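Local structure of serine protease pet (Escherichia coli, 4OM9) at residues D488-N493 and I509-L514; L463-Q468 and A494-D499; T200-N205 and K236-Y241; A173-I178 and E194-F199. The protein is a secreted autotransporter serine protease of enteroaggregative E. coli that acts as an enterotoxin, probably by cleaving alpha-fodrin in host cells. All coordinates share one frame; numbering follows the deposited sequence.

Contact 1: residues D488-N493 and I509-L514; sequences DTKQDN and IKNAPL
Gln-491 donates its backbone N-H to the carbonyl oxygen of Asn-511 in a straight bond, N to O 2.7 Å, nearly along the C=O axis. The same oxygen receives a CA-H...O contact from Lys-490 CA at 3.4 Å and a weak bond from a water. The water's other proton goes to Asp-492 OD1, so this carboxylate is tied to the Asn-511 carbonyl. Within the loop, Lys-490 NZ forms a salt bridge to Asp-492 OD1 at 2.8 Å, meeting its syn lone pair; the lysine chain is extended as far as CE and bends at chi4 (-35°). Segment 488-493 and the turn that follows Lys-510 are corners on successive coils of a parallel beta-helix: strand 481-486, which leads into 488-493, pairs in parallel with strand 506-510, where 509-514 begins. Asn-511 turns this corner with a positive phi of 73°, and its side chain lies against the backbone of 488-490. There CB packs 3.6 Å from Thr-489 O, while ND2 hydrogen-bonds to Leu-487 O just ahead of the loop. The Pro-513 ring packs its CD and CG against two backbone carbonyl oxygens, CD at 3.3 Å from Gln-491 O and CG at 3.2 Å from Asp-492 O.

Contact 2: residues L463-Q468 and A494-D499; sequences LSVNNQ and ARLILD
Ala-494 lies against the last two carbonyls of 463-468: its CB is 3.4 Å from Asn-467 O, and its CA makes a CA-H...O contact with Gln-468 O at 3.3 Å. The CB of Arg-495 points away, and the residue offers its backbone, with O 3.1 Å from Asn-467 ND2; that amide nitrogen is hydrogen-bonded to Asn-469 O. With CG between its own backbone N and carbonyl carbon (chi1 56°), the carboxamide of Asn-467 is set against Arg-495 O and Leu-496. Leu-496 is the main apolar element. It crosses both Asn-467 and Val-465 at about a right angle, with CB 3.8 Å from Asn-467 OD1, an oxygen buried here without a polar partner in the model. Beyond this, Leu-496 CD1 reaches Val-465 CG1 at 4.0 Å and CD2 comes 4.1 Å from Val-465 CB. His-485 braces the two segments from strand 481-486, one ring nitrogen bonded to Val-465 O and the other to Ala-494 O, an arrangement consistent with a doubly protonated imidazole. In the parallel beta-helix, strand 461-465 is flanked by 438-440 and 481-486, whereas 496-498 lies between 471-473 and 514-520; the contact thus joins two faces of the helix, with Leu-496 also packed on Tyr-471 and Leu-514.

Contact 3: residues T200-N205 and K236-Y241; sequences TNLTTN and KTQKTY
Thr-203 OG1 and Thr-240 OG1 meet tip to tip at 2.7 Å, a hydrogen bond in which either hydroxyl could be the donor. The contact belongs to the chymotrypsin-like protease domain of clan PA: it fastens the loop that runs into the Gly-Asp-Ser-Gly sequence, probably carrying the nucleophile as in relatives, to the start of strand 239-244. Gln-238 does most of this fastening. With CG anti to the backbone N and the chain extended beyond it, the side chain delivers its carboxamide across the backbone of Thr-203 and grips both polar atoms there. OE1 accepts from Thr-203 N at 3.0 Å (N-H...O 151°), the donor lying in the carbonyl plane on a lone pair. NE2 donates to Thr-203 O, also at 3.0 Å (144°), again on a lone pair, although this oxygen is tilted somewhat out of the carboxamide plane. The glutamine amide thus pairs with Thr-203 as a neighbouring strand would, and the two bonds fix the rotation of the carboxamide. Leu-202 flanks it, CB 3.6 Å from Gln-238 OE1. Thr-203 also packs against Tyr-193 and Thr-228 of neighbouring strands. At the other end, the Lys-236 chain, bent at chi2 (45°, which places CD), crosses Thr-200 obliquely and ends with NZ beside it. The stronger partners lie outside, a salt bridge from Lys-236 NZ to Asp-4 and a hydrogen bond from Thr-200 OG1 to Asp-196 O. Between the two residues there is a weak hydrogen bond, Lys-236 NZ to Thr-200 OG1 at 3.1 Å.

Contact 4: residues A173-I178 and E194-F199; sequences ASLFHI and ENDSYF
His-177 and Glu-194 are joined through both backbone and side chains. As an antiparallel hydrogen-bonded pair they exchange His-177 N to Glu-194 O at 2.9 Å and Glu-194 N to His-177 O at 3.1 Å. Their side chains lie side by side, pointing the same way, and His-177 NE2 donates to Glu-194 OE1 at 2.9 Å. That oxygen lies at the ring edge, in the imidazole plane, but is itself met from above the carboxylate plane, the two planes being 86° apart. Glu-194 OE2 is taken up by a salt bridge with Lys-239. One face of the imidazole is covered near its rim by Glu-194 O. Further along, Asp-196 N satisfies Leu-175 O at 3.0 Å. Leu-175 N donates to a water that lies 2.9 Å from Phe-199 O and probably bonds to it, linking the strand to the departing chain. Asp-196 CB packs 3.7 Å from Leu-175 CD2. Two backbone donors grip Asp-196 OD2: Tyr-198 N from above the carboxylate plane, and Phe-199 N on the anti lone pair. The Phe-199 N to Asp-196 OD2 distance is 2.7 Å. Ser-174 OG is satisfied by Asn-201 O. Phe-199 stacks on Tyr-13 of helix 10-17. The whole is the open end of an antiparallel beta hairpin, strands 172-185 and 188-195, in the chymotrypsin-like protease domain, with an Asx turn at Asp-196 where the second strand gives way to a loop.

In the fold
The contacts form two pairs in different parts of the molecule. Contacts 1 and 2 interlock on the beta-helix, their segments alternating along the chain and their centres 10 Å apart; Pro-513 O and Leu-496 N, 2.9 Å apart, probably form a hydrogen bond between them. Contacts 3 and 4 share the protease domain, with centres 8 Å apart, and are probably joined by Asn-201 ND2 to Ala-173 O at 3.0 Å. Contact 3 lies nearest in sequence to the presumed active-site Gly-Asp-Ser-Gly motif, which starts right after 200-205. The pairs are well separated: nearest atoms of contacts 2 and 4 are about 25 Å apart, and the centres of contacts 1 and 3 about 57 Å.

Contact 1: residues D488-N493 and I509-L514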
loop_
_atom_site.group_PDB
_atom_site.type_symbol
_atom_site.label_atom_id
_atom_site.label_comp_id
_atom_site.label_asym_id
_atom_site.label_seq_id
_atom_site.Cartn_x
_atom_site.Cartn_y
_atom_site.Cartn_z
ATOM N N ASP A 488 -24.463 12.773 8.551
ATOM C CA ASP A 488 -25.445 13.206 9.546
ATOM C C ASP A 488 -26.329 12.074 10.032
ATOM O O ASP A 488 -26.841 12.098 11.153
ATOM C CB ASP A 488 -26.329 14.318 8.974
ATOM C CG ASP A 488 -25.674 15.675 9.050
ATOM O OD1 ASP A 488 -24.649 15.796 9.755
ATOM O OD2 ASP A 488 -26.188 16.627 8.418
ATOM N N THR A 489 -26.520 11.101 9.153
ATOM C CA THR A 489 -27.359 9.949 9.417
ATOM C C THR A 489 -26.596 8.659 9.074
ATOM O O THR A 489 -25.821 8.611 8.106
ATOM C CB THR A 489 -28.682 10.063 8.624
ATOM O OG1 THR A 489 -29.741 10.408 9.527
ATOM C CG2 THR A 489 -29.042 8.777 7.919
ATOM N N LYS A 490 -26.793 7.637 9.902
ATOM C CA LYS A 490 -26.159 6.344 9.721
ATOM C C LYS A 490 -26.461 5.792 8.335
ATOM O O LYS A 490 -27.622 5.551 8.003
ATOM C CB LYS A 490 -26.644 5.369 10.805
ATOM C CG LYS A 490 -25.891 4.053 10.892
ATOM C CD LYS A 490 -26.592 3.134 11.898
ATOM C CE LYS A 490 -25.722 1.957 12.301
ATOM N NZ LYS A 490 -24.864 1.455 11.196
ATOM N N GLN A 491 -25.409 5.617 7.532
ATOM C CA GLN A 491 -25.526 5.159 6.144
ATOM C C GLN A 491 -24.482 4.073 5.850
ATOM O O GLN A 491 -23.307 4.370 5.631
ATOM C CB GLN A 491 -25.362 6.337 5.157
ATOM C CG GLN A 491 -26.505 7.336 5.175
ATOM C CD GLN A 491 -26.158 8.649 4.473
ATOM O OE1 GLN A 491 -25.539 8.655 3.406
ATOM N NE2 GLN A 491 -26.552 9.771 5.079
ATOM N N ASP A 492 -24.920 2.821 5.830
ATOM C CA ASP A 492 -23.998 1.693 5.782
ATOM C C ASP A 492 -23.399 1.470 4.403
ATOM O O ASP A 492 -22.490 0.655 4.245
ATOM C CB ASP A 492 -24.696 0.410 6.239
ATOM C CG ASP A 492 -25.030 0.420 7.720
ATOM O OD1 ASP A 492 -24.470 1.254 8.465
ATOM O OD2 ASP A 492 -25.852 -0.416 8.137
ATOM N N ASN A 493 -23.910 2.183 3.406
ATOM C CA ASN A 493 -23.430 2.008 2.045
ATOM C C ASN A 493 -22.467 3.116 1.637
ATOM O O ASN A 493 -21.832 3.045 0.585
ATOM C CB ASN A 493 -24.611 1.920 1.084
ATOM C CG ASN A 493 -25.450 0.671 1.318
ATOM O OD1 ASN A 493 -25.023 -0.249 2.014
ATOM N ND2 ASN A 493 -26.648 0.635 0.739
ATOM N N ILE A 509 -14.475 8.924 11.974
ATOM C CA ILE A 509 -15.497 8.271 11.179
ATOM C C ILE A 509 -16.812 8.243 11.923
ATOM O O ILE A 509 -16.889 7.675 13.002
ATOM C CB ILE A 509 -15.127 6.833 10.880
ATOM C CG1 ILE A 509 -13.647 6.715 10.538
ATOM C CG2 ILE A 509 -16.008 6.291 9.789
ATOM C CD1 ILE A 509 -13.316 7.257 9.188
ATOM N N LYS A 510 -17.850 8.828 11.344
ATOM C CA LYS A 510 -19.158 8.833 11.976
ATOM C C LYS A 510 -20.211 8.484 10.949
ATOM O O LYS A 510 -20.275 9.112 9.883
ATOM C CB LYS A 510 -19.453 10.192 12.612
ATOM C CG LYS A 510 -18.508 10.552 13.736
ATOM C CD LYS A 510 -18.678 12.000 14.192
ATOM C CE LYS A 510 -17.380 12.509 14.800
ATOM N NZ LYS A 510 -17.585 13.292 16.041
ATOM N N ASN A 511 -20.987 7.447 11.264
ATOM C CA ASN A 511 -22.203 7.093 10.544
ATOM C C ASN A 511 -22.002 6.483 9.153
ATOM O O ASN A 511 -22.984 6.124 8.506
ATOM C CB ASN A 511 -23.127 8.331 10.437
ATOM C CG ASN A 511 -23.924 8.589 11.732
ATOM O OD1 ASN A 511 -24.233 7.660 12.469
ATOM N ND2 ASN A 511 -24.251 9.856 12.001
ATOM N N ALA A 512 -20.755 6.343 8.705
ATOM C CA ALA A 512 -20.466 5.851 7.346
ATOM C C ALA A 512 -19.179 5.026 7.313
ATOM O O ALA A 512 -18.207 5.384 7.955
ATOM C CB ALA A 512 -20.364 7.031 6.358
ATOM N N PRO A 513 -19.158 3.918 6.558
ATOM C CA PRO A 513 -18.026 2.985 6.688
ATOM C C PRO A 513 -16.695 3.465 6.082
ATOM O O PRO A 513 -16.654 4.198 5.096
ATOM C CB PRO A 513 -18.512 1.728 5.944
ATOM C CG PRO A 513 -19.990 1.940 5.712
ATOM C CD PRO A 513 -20.172 3.420 5.616
ATOM N N LEU A 514 -15.611 3.032 6.712
ATOM C CA LEU A 514 -14.272 3.218 6.206
ATOM C C LEU A 514 -13.650 1.853 5.898
ATOM O O LEU A 514 -13.831 0.878 6.644
ATOM C CB LEU A 514 -13.399 3.974 7.201
ATOM C CG LEU A 514 -12.051 4.391 6.597
ATOM C CD1 LEU A 514 -12.232 5.653 5.765
ATOM C CD2 LEU A 514 -11.006 4.604 7.665
HETATM O O HOH W 1 -22.606 3.061 8.766
#

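Contact 2: residues L463-Q468 and A494-D499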
loop_
_atom_site.group_PDB
_atom_site.type_symbol
_atom_site.label_atom_id
_atom_site.label_comp_id
_atom_site.label_asym_id
_atom_site.label_seq_id
_atom_site.Cartn_x
_atom_site.Cartn_y
_atom_site.Cartn_z
ATOM N N LEU A 463 -9.321 17.492 6.429
ATOM C CA LEU A 463 -9.770 17.013 5.135
ATOM C C LEU A 463 -11.033 16.161 5.308
ATOM O O LEU A 463 -10.993 15.085 5.902
ATOM C CB LEU A 463 -8.657 16.227 4.458
ATOM C CG LEU A 463 -9.040 15.363 3.259
ATOM C CD1 LEU A 463 -9.523 16.245 2.124
ATOM C CD2 LEU A 463 -7.858 14.528 2.816
ATOM N N SER A 464 -12.157 16.656 4.804
ATOM C CA SER A 464 -13.418 15.946 4.919
ATOM C C SER A 464 -13.789 15.267 3.597
ATOM O O SER A 464 -13.767 15.891 2.521
ATOM C CB SER A 464 -14.534 16.910 5.361
ATOM O OG SER A 464 -14.205 17.579 6.581
ATOM N N VAL A 465 -14.112 13.981 3.662
ATOM C CA VAL A 465 -14.584 13.266 2.485
ATOM C C VAL A 465 -15.884 12.617 2.843
ATOM O O VAL A 465 -15.908 11.698 3.656
ATOM C CB VAL A 465 -13.604 12.185 2.011
ATOM C CG1 VAL A 465 -14.118 11.550 0.726
ATOM C CG2 VAL A 465 -12.212 12.761 1.845
ATOM N N ASN A 466 -16.976 13.094 2.265
ATOM C CA ASN A 466 -18.286 12.647 2.720
ATOM C C ASN A 466 -19.141 12.065 1.611
ATOM O O ASN A 466 -20.323 12.337 1.519
ATOM C CB ASN A 466 -19.026 13.792 3.430
ATOM C CG ASN A 466 -19.165 15.006 2.584
ATOM O OD1 ASN A 466 -18.775 14.996 1.411
ATOM N ND2 ASN A 466 -19.731 16.081 3.154
ATOM N N ASN A 467 -18.528 11.237 0.780
ATOM C CA ASN A 467 -19.278 10.394 -0.135
ATOM C C ASN A 467 -20.402 9.594 0.546
ATOM O O ASN A 467 -20.269 9.130 1.695
ATOM C CB ASN A 467 -18.328 9.434 -0.829
ATOM C CG ASN A 467 -17.531 8.621 0.153
ATOM O OD1 ASN A 467 -16.724 9.169 0.907
ATOM N ND2 ASN A 467 -17.750 7.298 0.157
ATOM N N GLN A 468 -21.504 9.426 -0.176
ATOM C CA GLN A 468 -22.657 8.701 0.335
ATOM C C GLN A 468 -22.767 7.323 -0.314
ATOM O O GLN A 468 -23.607 6.500 0.062
ATOM C CB GLN A 468 -23.931 9.507 0.101
ATOM C CG GLN A 468 -23.918 10.877 0.768
ATOM C CD GLN A 468 -25.240 11.612 0.614
ATOM O OE1 GLN A 468 -25.369 12.519 -0.208
ATOM N NE2 GLN A 468 -26.233 11.219 1.406
ATOM N N ALA A 494 -22.329 4.118 2.496
ATOM C CA ALA A 494 -21.434 5.234 2.220
ATOM C C ALA A 494 -19.972 4.872 2.490
ATOM O O ALA A 494 -19.294 5.518 3.303
ATOM C CB ALA A 494 -21.842 6.449 3.043
ATOM N N ARG A 495 -19.479 3.856 1.789
ATOM C CA ARG A 495 -18.150 3.326 2.059
ATOM C C ARG A 495 -17.068 4.162 1.420
ATOM O O ARG A 495 -17.024 4.303 0.202
ATOM C CB ARG A 495 -18.027 1.878 1.568
ATOM C CG ARG A 495 -18.717 0.864 2.464
ATOM C CD ARG A 495 -18.619 -0.547 1.921
ATOM N NE ARG A 495 -19.940 -1.102 1.660
ATOM C CZ ARG A 495 -20.637 -1.818 2.533
ATOM N NH1 ARG A 495 -20.148 -2.077 3.744
ATOM N NH2 ARG A 495 -21.835 -2.275 2.187
ATOM N N LEU A 496 -16.212 4.730 2.268
ATOM C CA LEU A 496 -14.982 5.380 1.841
ATOM C C LEU A 496 -13.854 4.357 1.887
ATOM O O LEU A 496 -13.528 3.821 2.959
ATOM C CB LEU A 496 -14.651 6.577 2.725
ATOM C CG LEU A 496 -13.281 7.191 2.443
ATOM C CD1 LEU A 496 -13.185 7.623 0.985
ATOM C CD2 LEU A 496 -12.956 8.349 3.385
ATOM N N ILE A 497 -13.281 4.087 0.713
ATOM C CA ILE A 497 -12.220 3.102 0.548
ATOM C C ILE A 497 -10.891 3.773 0.198
ATOM O O ILE A 497 -10.790 4.465 -0.801
ATOM C CB ILE A 497 -12.598 2.092 -0.546
ATOM C CG1 ILE A 497 -13.930 1.430 -0.190
ATOM C CG2 ILE A 497 -11.493 1.056 -0.729
ATOM C CD1 ILE A 497 -14.801 1.101 -1.391
ATOM N N LEU A 498 -9.883 3.600 1.041
ATOM C CA LEU A 498 -8.581 4.202 0.787
ATOM C C LEU A 498 -7.637 3.138 0.241
ATOM O O LEU A 498 -7.406 2.107 0.917
ATOM C CB LEU A 498 -8.008 4.830 2.055
ATOM C CG LEU A 498 -8.511 6.201 2.560
ATOM C CD1 LEU A 498 -9.606 6.860 1.669
ATOM C CD2 LEU A 498 -8.952 6.128 4.011
ATOM N N ASP A 499 -7.133 3.399 -0.972
ATOM C CA ASP A 499 -6.281 2.520 -1.803
ATOM C C ASP A 499 -4.822 2.916 -1.800
ATOM O O ASP A 499 -3.975 2.228 -2.403
ATOM C CB ASP A 499 -6.722 2.576 -3.279
ATOM C CG ASP A 499 -7.152 1.256 -3.797
ATOM O OD1 ASP A 499 -7.208 0.332 -2.975
ATOM O OD2 ASP A 499 -7.456 1.138 -4.997
#

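Contact 3: residues T200-N205 and K236-Y241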
loop_
_atom_site.group_PDB
_atom_site.type_symbol
_atom_site.label_atom_id
_atom_site.label_comp_id
_atom_site.label_asym_id
_atom_site.label_seq_id
_atom_site.Cartn_x
_atom_site.Cartn_y
_atom_site.Cartn_z
ATOM N N THR A 200 9.088 -10.172 -29.115
ATOM C CA THR A 200 9.191 -9.680 -30.472
ATOM C C THR A 200 7.954 -8.915 -30.863
ATOM O O THR A 200 6.848 -9.460 -30.982
ATOM C CB THR A 200 9.434 -10.830 -31.472
ATOM O OG1 THR A 200 10.488 -11.675 -30.987
ATOM C CG2 THR A 200 9.828 -10.280 -32.820
ATOM N N ASN A 201 8.166 -7.622 -31.014
ATOM C CA ASN A 201 7.173 -6.731 -31.525
ATOM C C ASN A 201 7.727 -6.102 -32.803
ATOM O O ASN A 201 8.569 -5.218 -32.740
ATOM C CB ASN A 201 6.835 -5.681 -30.473
ATOM C CG ASN A 201 5.710 -4.773 -30.901
ATOM O OD1 ASN A 201 5.189 -4.895 -32.012
ATOM N ND2 ASN A 201 5.307 -3.869 -30.006
ATOM N N LEU A 202 7.280 -6.584 -33.955
ATOM C CA LEU A 202 7.808 -6.097 -35.213
ATOM C C LEU A 202 7.182 -4.749 -35.583
ATOM O O LEU A 202 6.032 -4.461 -35.232
ATOM C CB LEU A 202 7.576 -7.112 -36.332
ATOM C CG LEU A 202 8.093 -8.530 -36.063
ATOM C CD1 LEU A 202 7.634 -9.454 -37.168
ATOM C CD2 LEU A 202 9.610 -8.570 -35.908
ATOM N N THR A 203 7.945 -3.941 -36.309
ATOM C CA THR A 203 7.488 -2.624 -36.705
ATOM C C THR A 203 6.453 -2.687 -37.823
ATOM O O THR A 203 6.595 -3.441 -38.784
ATOM C CB THR A 203 8.674 -1.769 -37.147
ATOM O OG1 THR A 203 9.718 -1.882 -36.170
ATOM C CG2 THR A 203 8.274 -0.304 -37.309
ATOM N N THR A 204 5.410 -1.886 -37.676
ATOM C CA THR A 204 4.338 -1.766 -38.658
ATOM C C THR A 204 4.342 -0.335 -39.184
ATOM O O THR A 204 5.006 0.525 -38.604
ATOM C CB THR A 204 2.971 -2.097 -38.035
ATOM O OG1 THR A 204 2.680 -1.145 -36.984
ATOM C CG2 THR A 204 2.996 -3.506 -37.454
ATOM N N ASN A 205 3.606 -0.071 -40.262
ATOM C CA ASN A 205 3.589 1.268 -40.863
ATOM C C ASN A 205 3.130 2.363 -39.880
ATOM O O ASN A 205 3.760 3.420 -39.778
ATOM C CB ASN A 205 2.704 1.281 -42.111
ATOM C CG ASN A 205 3.261 0.412 -43.228
ATOM O OD1 ASN A 205 4.473 0.242 -43.352
ATOM N ND2 ASN A 205 2.374 -0.147 -44.044
ATOM N N LYS A 236 11.133 -12.406 -38.094
ATOM C CA LYS A 236 12.068 -12.257 -36.977
ATOM C C LYS A 236 13.238 -11.304 -37.243
ATOM O O LYS A 236 13.656 -10.564 -36.355
ATOM C CB LYS A 236 12.633 -13.640 -36.600
ATOM C CG LYS A 236 12.360 -14.089 -35.181
ATOM C CD LYS A 236 10.915 -13.824 -34.771
ATOM C CE LYS A 236 10.542 -14.596 -33.489
ATOM N NZ LYS A 236 9.378 -14.010 -32.733
ATOM N N THR A 237 13.789 -11.352 -38.452
ATOM C CA THR A 237 15.011 -10.610 -38.738
ATOM C C THR A 237 14.744 -9.233 -39.345
ATOM O O THR A 237 15.686 -8.515 -39.671
ATOM C CB THR A 237 15.913 -11.382 -39.689
ATOM O OG1 THR A 237 15.205 -11.580 -40.909
ATOM C CG2 THR A 237 16.311 -12.748 -39.090
ATOM N N GLN A 238 13.463 -8.892 -39.496
ATOM C CA GLN A 238 13.037 -7.567 -39.950
ATOM C C GLN A 238 13.936 -6.505 -39.343
ATOM O O GLN A 238 14.240 -6.539 -38.154
ATOM C CB GLN A 238 11.581 -7.296 -39.564
ATOM C CG GLN A 238 11.044 -5.928 -40.002
ATOM C CD GLN A 238 9.903 -5.432 -39.114
ATOM O OE1 GLN A 238 10.109 -5.153 -37.935
ATOM N NE2 GLN A 238 8.696 -5.338 -39.672
ATOM N N LYS A 239 14.410 -5.597 -40.177
ATOM C CA LYS A 239 15.238 -4.519 -39.703
ATOM C C LYS A 239 14.393 -3.247 -39.604
ATOM O O LYS A 239 13.482 -3.022 -40.425
ATOM C CB LYS A 239 16.427 -4.314 -40.645
ATOM C CG LYS A 239 17.355 -5.517 -40.807
ATOM C CD LYS A 239 18.318 -5.615 -39.615
ATOM C CE LYS A 239 19.331 -6.755 -39.723
ATOM N NZ LYS A 239 18.687 -8.089 -39.761
ATOM N N THR A 240 14.691 -2.404 -38.620
ATOM C CA THR A 240 14.054 -1.094 -38.555
ATOM C C THR A 240 15.080 0.037 -38.616
ATOM O O THR A 240 16.144 -0.037 -38.011
ATOM C CB THR A 240 13.207 -0.950 -37.278
ATOM O OG1 THR A 240 12.212 -1.979 -37.257
ATOM C CG2 THR A 240 12.524 0.399 -37.253
ATOM N N TYR A 241 14.760 1.090 -39.345
ATOM C CA TYR A 241 15.674 2.206 -39.430
ATOM C C TYR A 241 15.154 3.378 -38.623
ATOM O O TYR A 241 13.979 3.720 -38.691
ATOM C CB TYR A 241 15.902 2.596 -40.892
ATOM C CG TYR A 241 16.452 1.429 -41.654
ATOM C CD1 TYR A 241 15.607 0.417 -42.099
ATOM C CD2 TYR A 241 17.812 1.295 -41.876
ATOM C CE1 TYR A 241 16.089 -0.669 -42.768
ATOM C CE2 TYR A 241 18.306 0.195 -42.548
ATOM C CZ TYR A 241 17.433 -0.776 -42.993
ATOM O OH TYR A 241 17.888 -1.888 -43.665
#

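Contact 4: residues A173-I178 and E194-F199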
loop_
_atom_site.group_PDB
_atom_site.type_symbol
_atom_site.label_atom_id
_atom_site.label_comp_id
_atom_site.label_asym_id
_atom_site.label_seq_id
_atom_site.Cartn_x
_atom_site.Cartn_y
_atom_site.Cartn_z
ATOM N N ALA A 173 5.211 -2.147 -26.894
ATOM C CA ALA A 173 6.637 -1.896 -26.801
ATOM C C ALA A 173 7.462 -2.907 -27.578
ATOM O O ALA A 173 7.110 -4.079 -27.647
ATOM C CB ALA A 173 7.061 -1.899 -25.375
ATOM N N SER A 174 8.569 -2.444 -28.147
ATOM C CA SER A 174 9.519 -3.329 -28.822
ATOM C C SER A 174 10.838 -3.261 -28.104
ATOM O O SER A 174 11.235 -2.197 -27.637
ATOM C CB SER A 174 9.706 -2.946 -30.281
ATOM O OG SER A 174 8.476 -2.996 -30.982
ATOM N N LEU A 175 11.496 -4.406 -27.981
ATOM C CA LEU A 175 12.839 -4.461 -27.432
ATOM C C LEU A 175 13.769 -4.802 -28.581
ATOM O O LEU A 175 13.430 -5.656 -29.407
ATOM C CB LEU A 175 12.944 -5.496 -26.321
ATOM C CG LEU A 175 14.364 -5.861 -25.881
ATOM C CD1 LEU A 175 14.885 -4.791 -24.961
ATOM C CD2 LEU A 175 14.427 -7.259 -25.211
ATOM N N PHE A 176 14.936 -4.166 -28.648
ATOM C CA PHE A 176 15.805 -4.370 -29.810
ATOM C C PHE A 176 17.298 -4.305 -29.495
ATOM O O PHE A 176 17.709 -3.786 -28.458
ATOM C CB PHE A 176 15.460 -3.335 -30.895
ATOM C CG PHE A 176 15.716 -1.912 -30.482
ATOM C CD1 PHE A 176 17.014 -1.406 -30.424
ATOM C CD2 PHE A 176 14.663 -1.080 -30.149
ATOM C CE1 PHE A 176 17.245 -0.126 -30.013
ATOM C CE2 PHE A 176 14.895 0.217 -29.748
ATOM C CZ PHE A 176 16.185 0.696 -29.680
ATOM N N HIS A 177 18.104 -4.796 -30.426
ATOM C CA HIS A 177 19.546 -4.559 -30.412
ATOM C C HIS A 177 19.949 -3.847 -31.698
ATOM O O HIS A 177 19.412 -4.145 -32.759
ATOM C CB HIS A 177 20.318 -5.874 -30.259
ATOM C CG HIS A 177 19.865 -6.957 -31.197
ATOM N ND1 HIS A 177 18.780 -7.762 -30.933
ATOM C CD2 HIS A 177 20.372 -7.375 -32.384
ATOM C CE1 HIS A 177 18.625 -8.629 -31.927
ATOM N NE2 HIS A 177 19.575 -8.412 -32.815
ATOM N N ILE A 178 20.890 -2.913 -31.619
ATOM C CA ILE A 178 21.319 -2.199 -32.820
ATOM C C ILE A 178 22.296 -3.011 -33.677
ATOM O O ILE A 178 23.373 -3.383 -33.219
ATOM C CB ILE A 178 21.991 -0.844 -32.491
ATOM C CG1 ILE A 178 21.058 0.040 -31.663
ATOM C CG2 ILE A 178 22.429 -0.134 -33.790
ATOM C CD1 ILE A 178 21.481 1.481 -31.619
ATOM N N GLU A 194 17.308 -4.632 -34.943
ATOM C CA GLU A 194 16.603 -5.889 -35.057
ATOM C C GLU A 194 15.968 -6.185 -33.695
ATOM O O GLU A 194 16.580 -5.936 -32.651
ATOM C CB GLU A 194 17.565 -6.997 -35.482
ATOM C CG GLU A 194 16.972 -8.393 -35.588
ATOM C CD GLU A 194 18.030 -9.428 -35.964
ATOM O OE1 GLU A 194 18.658 -9.990 -35.043
ATOM O OE2 GLU A 194 18.241 -9.664 -37.176
ATOM N N ASN A 195 14.739 -6.691 -33.705
ATOM C CA ASN A 195 14.072 -7.025 -32.449
ATOM C C ASN A 195 14.643 -8.257 -31.764
ATOM O O ASN A 195 15.292 -9.092 -32.400
ATOM C CB ASN A 195 12.590 -7.236 -32.683
ATOM C CG ASN A 195 11.866 -5.948 -32.879
ATOM O OD1 ASN A 195 11.353 -5.357 -31.918
ATOM N ND2 ASN A 195 11.837 -5.478 -34.113
ATOM N N ASP A 196 14.415 -8.342 -30.459
ATOM C CA ASP A 196 14.653 -9.576 -29.717
ATOM C C ASP A 196 13.840 -10.697 -30.363
ATOM O O ASP A 196 12.688 -10.485 -30.759
ATOM C CB ASP A 196 14.258 -9.390 -28.243
ATOM C CG ASP A 196 14.562 -10.608 -27.391
ATOM O OD1 ASP A 196 15.723 -10.723 -26.959
ATOM O OD2 ASP A 196 13.645 -11.428 -27.144
ATOM N N SER A 197 14.424 -11.885 -30.464
ATOM C CA SER A 197 13.750 -13.003 -31.127
ATOM C C SER A 197 12.676 -13.680 -30.260
ATOM O O SER A 197 11.897 -14.474 -30.759
ATOM C CB SER A 197 14.771 -14.055 -31.586
ATOM O OG SER A 197 15.401 -14.685 -30.485
ATOM N N TYR A 198 12.616 -13.360 -28.976
ATOM C CA TYR A 198 11.590 -13.954 -28.118
ATOM C C TYR A 198 10.520 -12.917 -27.779
ATOM O O TYR A 198 9.318 -13.149 -27.965
ATOM C CB TYR A 198 12.210 -14.523 -26.839
ATOM C CG TYR A 198 12.888 -15.880 -27.006
ATOM C CD1 TYR A 198 13.751 -16.133 -28.071
ATOM C CD2 TYR A 198 12.677 -16.898 -26.087
ATOM C CE1 TYR A 198 14.372 -17.370 -28.223
ATOM C CE2 TYR A 198 13.295 -18.140 -26.222
ATOM C CZ TYR A 198 14.142 -18.370 -27.290
ATOM O OH TYR A 198 14.755 -19.603 -27.424
ATOM N N PHE A 199 10.961 -11.770 -27.275
ATOM C CA PHE A 199 10.036 -10.700 -26.978
ATOM C C PHE A 199 9.967 -9.804 -28.199
ATOM O O PHE A 199 10.703 -8.824 -28.321
ATOM C CB PHE A 199 10.465 -9.925 -25.747
ATOM C CG PHE A 199 9.400 -9.049 -25.206
ATOM C CD1 PHE A 199 8.379 -9.586 -24.439
ATOM C CD2 PHE A 199 9.404 -7.687 -25.465
ATOM C CE1 PHE A 199 7.378 -8.775 -23.924
ATOM C CE2 PHE A 199 8.404 -6.867 -24.949
ATOM C CZ PHE A 199 7.386 -7.421 -24.177
HETATM O O HOH W 2 10.325 -6.406 -29.854
#